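Long-range contacts in surface presentation of antigens protein SpaK (Salmonella typhimurium, PDB 2FM8), which chaperones the type III secretion effectors SipA, SopA, SopE and SopE2, storing them in the bacterial cytoplasm in a secretion-competent state: residues A[61-66]-A[96-101]; A[50-55]-A[102-107]. All coordinates share one frame; numbering follows the deposited sequence.

Contact 1 (A[61-66]-A[96-101])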
loop_
_atom_site.group_PDB
_atom_site.type_symbol
_atom_site.label_atom_id
_atom_site.label_comp_id
_atom_site.label_asym_id
_atom_site.label_seq_id
_atom_site.Cartn_x
_atom_site.Cartn_y
_atom_site.Cartn_z
ATOM N N ASP A 61 8.801 -11.571 -8.831
ATOM C CA ASP A 61 7.986 -10.450 -9.341
ATOM C C ASP A 61 6.735 -10.126 -8.514
ATOM O O ASP A 61 5.922 -9.314 -8.945
ATOM C CB ASP A 61 7.542 -10.746 -10.772
ATOM C CG ASP A 61 8.706 -10.711 -11.769
ATOM O OD1 ASP A 61 9.714 -9.971 -11.533
ATOM O OD2 ASP A 61 8.584 -11.406 -12.800
ATOM N N SER A 62 6.597 -10.746 -7.345
ATOM C CA SER A 62 5.374 -10.617 -6.544
ATOM C C SER A 62 5.065 -9.154 -6.155
ATOM O O SER A 62 3.904 -8.751 -6.190
ATOM C CB SER A 62 5.419 -11.522 -5.290
ATOM O OG SER A 62 6.615 -11.348 -4.546
ATOM N N MET A 63 6.073 -8.360 -5.816
ATOM C CA MET A 63 5.801 -6.975 -5.380
ATOM C C MET A 63 5.260 -6.121 -6.538
ATOM O O MET A 63 4.365 -5.322 -6.361
ATOM C CB MET A 63 7.025 -6.329 -4.748
ATOM C CG MET A 63 7.429 -6.944 -3.392
ATOM S SD MET A 63 6.236 -6.746 -2.047
ATOM C CE MET A 63 6.182 -4.972 -1.807
ATOM N N VAL A 64 5.798 -6.331 -7.732
ATOM C CA VAL A 64 5.313 -5.669 -8.934
ATOM C C VAL A 64 3.887 -6.136 -9.288
ATOM O O VAL A 64 3.000 -5.317 -9.538
ATOM C CB VAL A 64 6.299 -5.888 -10.089
ATOM C CG1 VAL A 64 5.681 -5.571 -11.452
ATOM C CG2 VAL A 64 7.562 -5.055 -9.834
ATOM N N VAL A 65 3.645 -7.438 -9.286
ATOM C CA VAL A 65 2.313 -7.905 -9.638
ATOM C C VAL A 65 1.301 -7.396 -8.615
ATOM O O VAL A 65 0.158 -7.090 -8.966
ATOM C CB VAL A 65 2.242 -9.428 -9.780
ATOM C CG1 VAL A 65 0.829 -9.858 -10.084
ATOM C CG2 VAL A 65 3.192 -9.897 -10.920
ATOM N N LEU A 66 1.738 -7.278 -7.353
ATOM C CA LEU A 66 0.897 -6.711 -6.294
ATOM C C LEU A 66 0.305 -5.323 -6.658
ATOM O O LEU A 66 -0.802 -4.984 -6.247
ATOM C CB LEU A 66 1.653 -6.673 -4.982
ATOM C CG LEU A 66 0.882 -6.301 -3.701
ATOM C CD1 LEU A 66 -0.264 -7.261 -3.375
ATOM C CD2 LEU A 66 1.843 -6.248 -2.554
ATOM N N GLY A 96 13.199 -8.666 -1.230
ATOM C CA GLY A 96 12.477 -7.999 -2.334
ATOM C C GLY A 96 11.251 -8.749 -2.834
ATOM O O GLY A 96 10.752 -8.487 -3.922
ATOM N N GLU A 97 10.754 -9.693 -2.033
ATOM C CA GLU A 97 9.619 -10.516 -2.420
ATOM C C GLU A 97 8.511 -10.410 -1.389
ATOM O O GLU A 97 8.785 -10.343 -0.204
ATOM C CB GLU A 97 10.050 -11.967 -2.557
ATOM C CG GLU A 97 11.214 -12.191 -3.518
ATOM C CD GLU A 97 11.319 -13.652 -4.046
ATOM O OE1 GLU A 97 10.415 -14.510 -3.777
ATOM O OE2 GLU A 97 12.308 -13.901 -4.771
ATOM N N LEU A 98 7.258 -10.376 -1.844
ATOM C CA LEU A 98 6.146 -10.438 -0.932
ATOM C C LEU A 98 6.148 -11.766 -0.156
ATOM O O LEU A 98 6.381 -12.842 -0.736
ATOM C CB LEU A 98 4.835 -10.302 -1.680
ATOM C CG LEU A 98 3.599 -10.088 -0.802
ATOM C CD1 LEU A 98 3.630 -8.727 -0.115
ATOM C CD2 LEU A 98 2.378 -10.178 -1.727
ATOM N N THR A 99 5.848 -11.686 1.134
ATOM C CA THR A 99 5.851 -12.850 2.011
ATOM C C THR A 99 4.469 -13.092 2.622
ATOM O O THR A 99 3.791 -12.165 3.075
ATOM C CB THR A 99 6.949 -12.661 3.074
ATOM O OG1 THR A 99 8.225 -12.637 2.399
ATOM C CG2 THR A 99 6.995 -13.816 4.019
ATOM N N LEU A 100 4.016 -14.343 2.583
ATOM C CA LEU A 100 2.787 -14.746 3.242
ATOM C C LEU A 100 3.181 -15.391 4.562
ATOM O O LEU A 100 4.036 -16.270 4.583
ATOM C CB LEU A 100 2.019 -15.762 2.388
ATOM C CG LEU A 100 0.681 -16.255 2.968
ATOM C CD1 LEU A 100 -0.317 -15.065 3.008
ATOM C CD2 LEU A 100 0.122 -17.431 2.149
ATOM N N LYS A 101 2.538 -14.986 5.650
ATOM C CA LYS A 101 2.996 -15.396 6.990
ATOM C C LYS A 101 1.798 -15.749 7.857
ATOM O O LYS A 101 0.788 -15.033 7.850
ATOM C CB LYS A 101 3.725 -14.255 7.726
ATOM C CG LYS A 101 4.789 -13.531 6.971
ATOM C CD LYS A 101 5.579 -12.564 7.902
ATOM C CE LYS A 101 4.821 -11.330 8.352
ATOM N NZ LYS A 101 5.672 -10.351 9.252
HETATM O O HOH W 1 8.976 -8.786 -5.854
#
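Ser-62, Met-63 and Leu-66, at the start of helix 62-78, meet Leu-98 near the start of strand 97-103, where the N-terminal end of the helix crosses the beginning of the strand at 86°. The polar half is carried by Ser-62. With OG set between the backbone N and the carbonyl carbon (chi1 51°), it takes the N-H of Leu-98 at 2.9 Å from N to OG. The same OG gives its proton to Gly-59 O, so two bonds hold the hydroxyl of this buried residue. Glu-97, whose CB bond leads away from the helix, sends OE1 back to Gly-59 N and ties the same loop to the strand.

Beside this, the apolar side chains close in on Leu-98. Met-63 SD lies 3.8 Å from Leu-98 CD1, the two chains crossing at about a right angle. Leu-66 CD2 reaches that same methyl from another direction, 3.9 Å from Leu-98 CD1. One amide of the helix start, Met-63 N, is satisfied by a water 2.9 Å away, which in turn donates to Gly-96 O. Leu-66 also packs on Leu-74, and Leu-98 on Met-78, of the second subunit, both on its helix 62-78, consistent with the helix-mediated dimers of the class I type III secretion chaperones.

Contact 2 (A[50-55]-A[102-107]); sequences DDVWIW and ALVHPD
Leu-103 and Trp-53 form the dense part of this contact. Leu-103 CB stands over the six-membered ring, 3.9 Å from its centroid and 13° off the normal, a CH-pi contact. CG of Leu-103 stands anti to the backbone N (chi1 175°), and from it the CD1 branch lies over an indole face, offset toward the rim, 3.7 Å from Trp-53 CE2. That methyl is wedged against a second residue, since Asp-51 CB comes within 3.6 Å of Leu-103 CD1. Gly-86 of the second subunit also packs on Trp-53 and Leu-103.

Strands 51-57 and 97-103 are antiparallel neighbours inside the sheet. Trp-53 and Leu-103 make a non-hydrogen-bonded pair, and Ile-54 and Ala-102 the hydrogen-bonded pair next to it. In that second pair Ala-102 N donates to Ile-54 O at 2.7 Å and Ile-54 N to Ala-102 O in return. On the sheet face of Ile-54 and Ala-102, Val-104 CG2, anti to its own carbonyl carbon, crosses to within 3.6 Å of Ile-54 CD1. Phe-115, Leu-119 and Phe-122 of helix 112-132 pack on Ile-54 there.

At Val-52 and Val-104 the pairing opens. Val-104 N still donates to Val-52 O, at 2.9 Å and nearly straight (162°), but the return bond is replaced by a water that accepts from Val-52 N and donates to Val-104 O, 2.6 Å away. Beyond it, at the looser end, residues 105-107 leave strand 51-57, and Asp-107 N, in the 3-10 segment that begins at Pro-106, donates in the ring plane to ND1 of His-105, a partly exposed residue.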
loop_
_atom_site.group_PDB
_atom_site.type_symbol
_atom_site.label_atom_id
_atom_site.label_comp_id
_atom_site.label_asym_id
_atom_site.label_seq_id
_atom_site.Cartn_x
_atom_site.Cartn_y
_atom_site.Cartn_z
ATOM N N ASP A 50 9.290 -17.860 21.284
ATOM C CA ASP A 50 8.042 -18.524 21.674
ATOM C C ASP A 50 6.821 -18.281 20.749
ATOM O O ASP A 50 5.698 -18.596 21.130
ATOM C CB ASP A 50 7.691 -18.164 23.123
ATOM C CG ASP A 50 8.770 -18.603 24.110
ATOM O OD1 ASP A 50 9.305 -19.726 23.934
ATOM O OD2 ASP A 50 9.079 -17.825 25.046
ATOM N N ASP A 51 7.043 -17.732 19.553
ATOM C CA ASP A 51 6.018 -17.659 18.519
ATOM C C ASP A 51 6.411 -18.650 17.426
ATOM O O ASP A 51 7.553 -18.664 16.995
ATOM C CB ASP A 51 5.965 -16.272 17.885
ATOM C CG ASP A 51 5.533 -15.175 18.853
ATOM O OD1 ASP A 51 4.571 -15.378 19.603
ATOM O OD2 ASP A 51 6.140 -14.088 18.822
ATOM N N VAL A 52 5.466 -19.465 16.983
ATOM C CA VAL A 52 5.679 -20.293 15.810
ATOM C C VAL A 52 5.137 -19.612 14.545
ATOM O O VAL A 52 3.960 -19.278 14.462
ATOM C CB VAL A 52 5.068 -21.670 15.979
ATOM C CG1 VAL A 52 5.261 -22.488 14.713
ATOM C CG2 VAL A 52 5.739 -22.377 17.162
ATOM N N TRP A 53 6.021 -19.411 13.576
ATOM C CA TRP A 53 5.667 -18.833 12.302
ATOM C C TRP A 53 5.782 -19.826 11.136
ATOM O O TRP A 53 6.759 -20.574 11.019
ATOM C CB TRP A 53 6.601 -17.664 12.000
ATOM C CG TRP A 53 6.419 -16.447 12.843
ATOM C CD1 TRP A 53 7.044 -16.179 14.006
ATOM C CD2 TRP A 53 5.598 -15.304 12.552
ATOM N NE1 TRP A 53 6.669 -14.968 14.477
ATOM C CE2 TRP A 53 5.781 -14.396 13.602
ATOM C CE3 TRP A 53 4.736 -14.962 11.504
ATOM C CZ2 TRP A 53 5.122 -13.159 13.652
ATOM C CZ3 TRP A 53 4.070 -13.731 11.552
ATOM C CH2 TRP A 53 4.270 -12.847 12.610
ATOM N N ILE A 54 4.789 -19.794 10.252
ATOM C CA ILE A 54 4.869 -20.486 8.959
ATOM C C ILE A 54 4.861 -19.385 7.914
ATOM O O ILE A 54 4.023 -18.471 7.989
ATOM C CB ILE A 54 3.660 -21.427 8.743
ATOM C CG1 ILE A 54 3.585 -22.492 9.833
ATOM C CG2 ILE A 54 3.702 -22.120 7.360
ATOM C CD1 ILE A 54 2.195 -23.180 9.870
ATOM N N TRP A 55 5.780 -19.430 6.960
ATOM C CA TRP A 55 5.780 -18.400 5.929
ATOM C C TRP A 55 6.370 -18.884 4.618
ATOM O O TRP A 55 6.950 -19.957 4.547
ATOM C CB TRP A 55 6.484 -17.142 6.413
ATOM C CG TRP A 55 7.973 -17.133 6.302
ATOM C CD1 TRP A 55 8.737 -16.599 5.267
ATOM C CD2 TRP A 55 8.893 -17.636 7.249
ATOM N NE1 TRP A 55 10.067 -16.748 5.538
ATOM C CE2 TRP A 55 10.198 -17.392 6.742
ATOM C CE3 TRP A 55 8.752 -18.263 8.478
ATOM C CZ2 TRP A 55 11.337 -17.753 7.423
ATOM C CZ3 TRP A 55 9.879 -18.628 9.152
ATOM C CH2 TRP A 55 11.163 -18.372 8.635
ATOM N N ALA A 102 1.945 -16.810 8.632
ATOM C CA ALA A 102 0.980 -17.197 9.645
ATOM C C ALA A 102 1.678 -17.241 11.005
ATOM O O ALA A 102 2.659 -17.988 11.184
ATOM C CB ALA A 102 0.415 -18.555 9.313
ATOM N N LEU A 103 1.222 -16.410 11.931
ATOM C CA LEU A 103 1.600 -16.531 13.315
ATOM C C LEU A 103 0.641 -17.549 13.869
ATOM O O LEU A 103 -0.510 -17.258 14.097
ATOM C CB LEU A 103 1.454 -15.185 14.050
ATOM C CG LEU A 103 1.712 -15.190 15.560
ATOM C CD1 LEU A 103 3.105 -15.664 15.838
ATOM C CD2 LEU A 103 1.494 -13.817 16.147
ATOM N N VAL A 104 1.120 -18.762 14.071
ATOM C CA VAL A 104 0.243 -19.877 14.400
ATOM C C VAL A 104 -0.351 -19.769 15.815
ATOM O O VAL A 104 0.376 -19.562 16.790
ATOM C CB VAL A 104 0.973 -21.206 14.311
ATOM C CG1 VAL A 104 0.005 -22.352 14.546
ATOM C CG2 VAL A 104 1.667 -21.362 12.948
ATOM N N HIS A 105 -1.661 -19.968 15.914
ATOM C CA HIS A 105 -2.325 -19.941 17.198
ATOM C C HIS A 105 -1.895 -21.192 17.988
ATOM O O HIS A 105 -1.801 -22.254 17.408
ATOM C CB HIS A 105 -3.843 -19.903 16.998
ATOM C CG HIS A 105 -4.607 -19.615 18.259
ATOM N ND1 HIS A 105 -4.704 -20.521 19.292
ATOM C CD2 HIS A 105 -5.283 -18.512 18.662
ATOM C CE1 HIS A 105 -5.421 -19.993 20.272
ATOM N NE2 HIS A 105 -5.781 -18.773 19.916
ATOM N N PRO A 106 -1.600 -21.062 19.301
ATOM C CA PRO A 106 -1.210 -22.237 20.106
ATOM C C PRO A 106 -2.181 -23.433 20.118
ATOM O O PRO A 106 -1.741 -24.555 20.296
ATOM C CB PRO A 106 -1.033 -21.661 21.519
ATOM C CG PRO A 106 -0.825 -20.225 21.328
ATOM C CD PRO A 106 -1.561 -19.825 20.094
ATOM N N ASP A 107 -3.478 -23.197 19.921
ATOM C CA ASP A 107 -4.461 -24.274 19.712
ATOM C C ASP A 107 -4.029 -25.228 18.619
ATOM O O ASP A 107 -4.448 -26.377 18.617
ATOM C CB ASP A 107 -5.811 -23.708 19.262
ATOM C CG ASP A 107 -6.565 -23.018 20.371
ATOM O OD1 ASP A 107 -6.134 -23.058 21.534
ATOM O OD2 ASP A 107 -7.598 -22.434 20.062
HETATM O O HOH W 2 2.734 -19.367 17.868
#

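The two contacts lie along one strand, 97-103, with centres about 21 Å apart. In sequence the order is 50-55, 61-66, 96-101, 102-107, so contact 2 encloses contact 1. Strand 51-57 pairs with 97-103 in the five-stranded antiparallel sheet, and the chain then passes directly into helix 62-78, whose start packs back on the beginning of that same strand. The contacts meet mainly at Trp-55, whose CB lies 3.2 Å from Leu-100 O, while its CD1 is 3.5 Å from Thr-99 CG2. Both contacts touch the second subunit, and both pack on the chain of another protein, through Met-63, Val-64 and Lys-101 in contact 1 and Trp-53 and Trp-55 in contact 2.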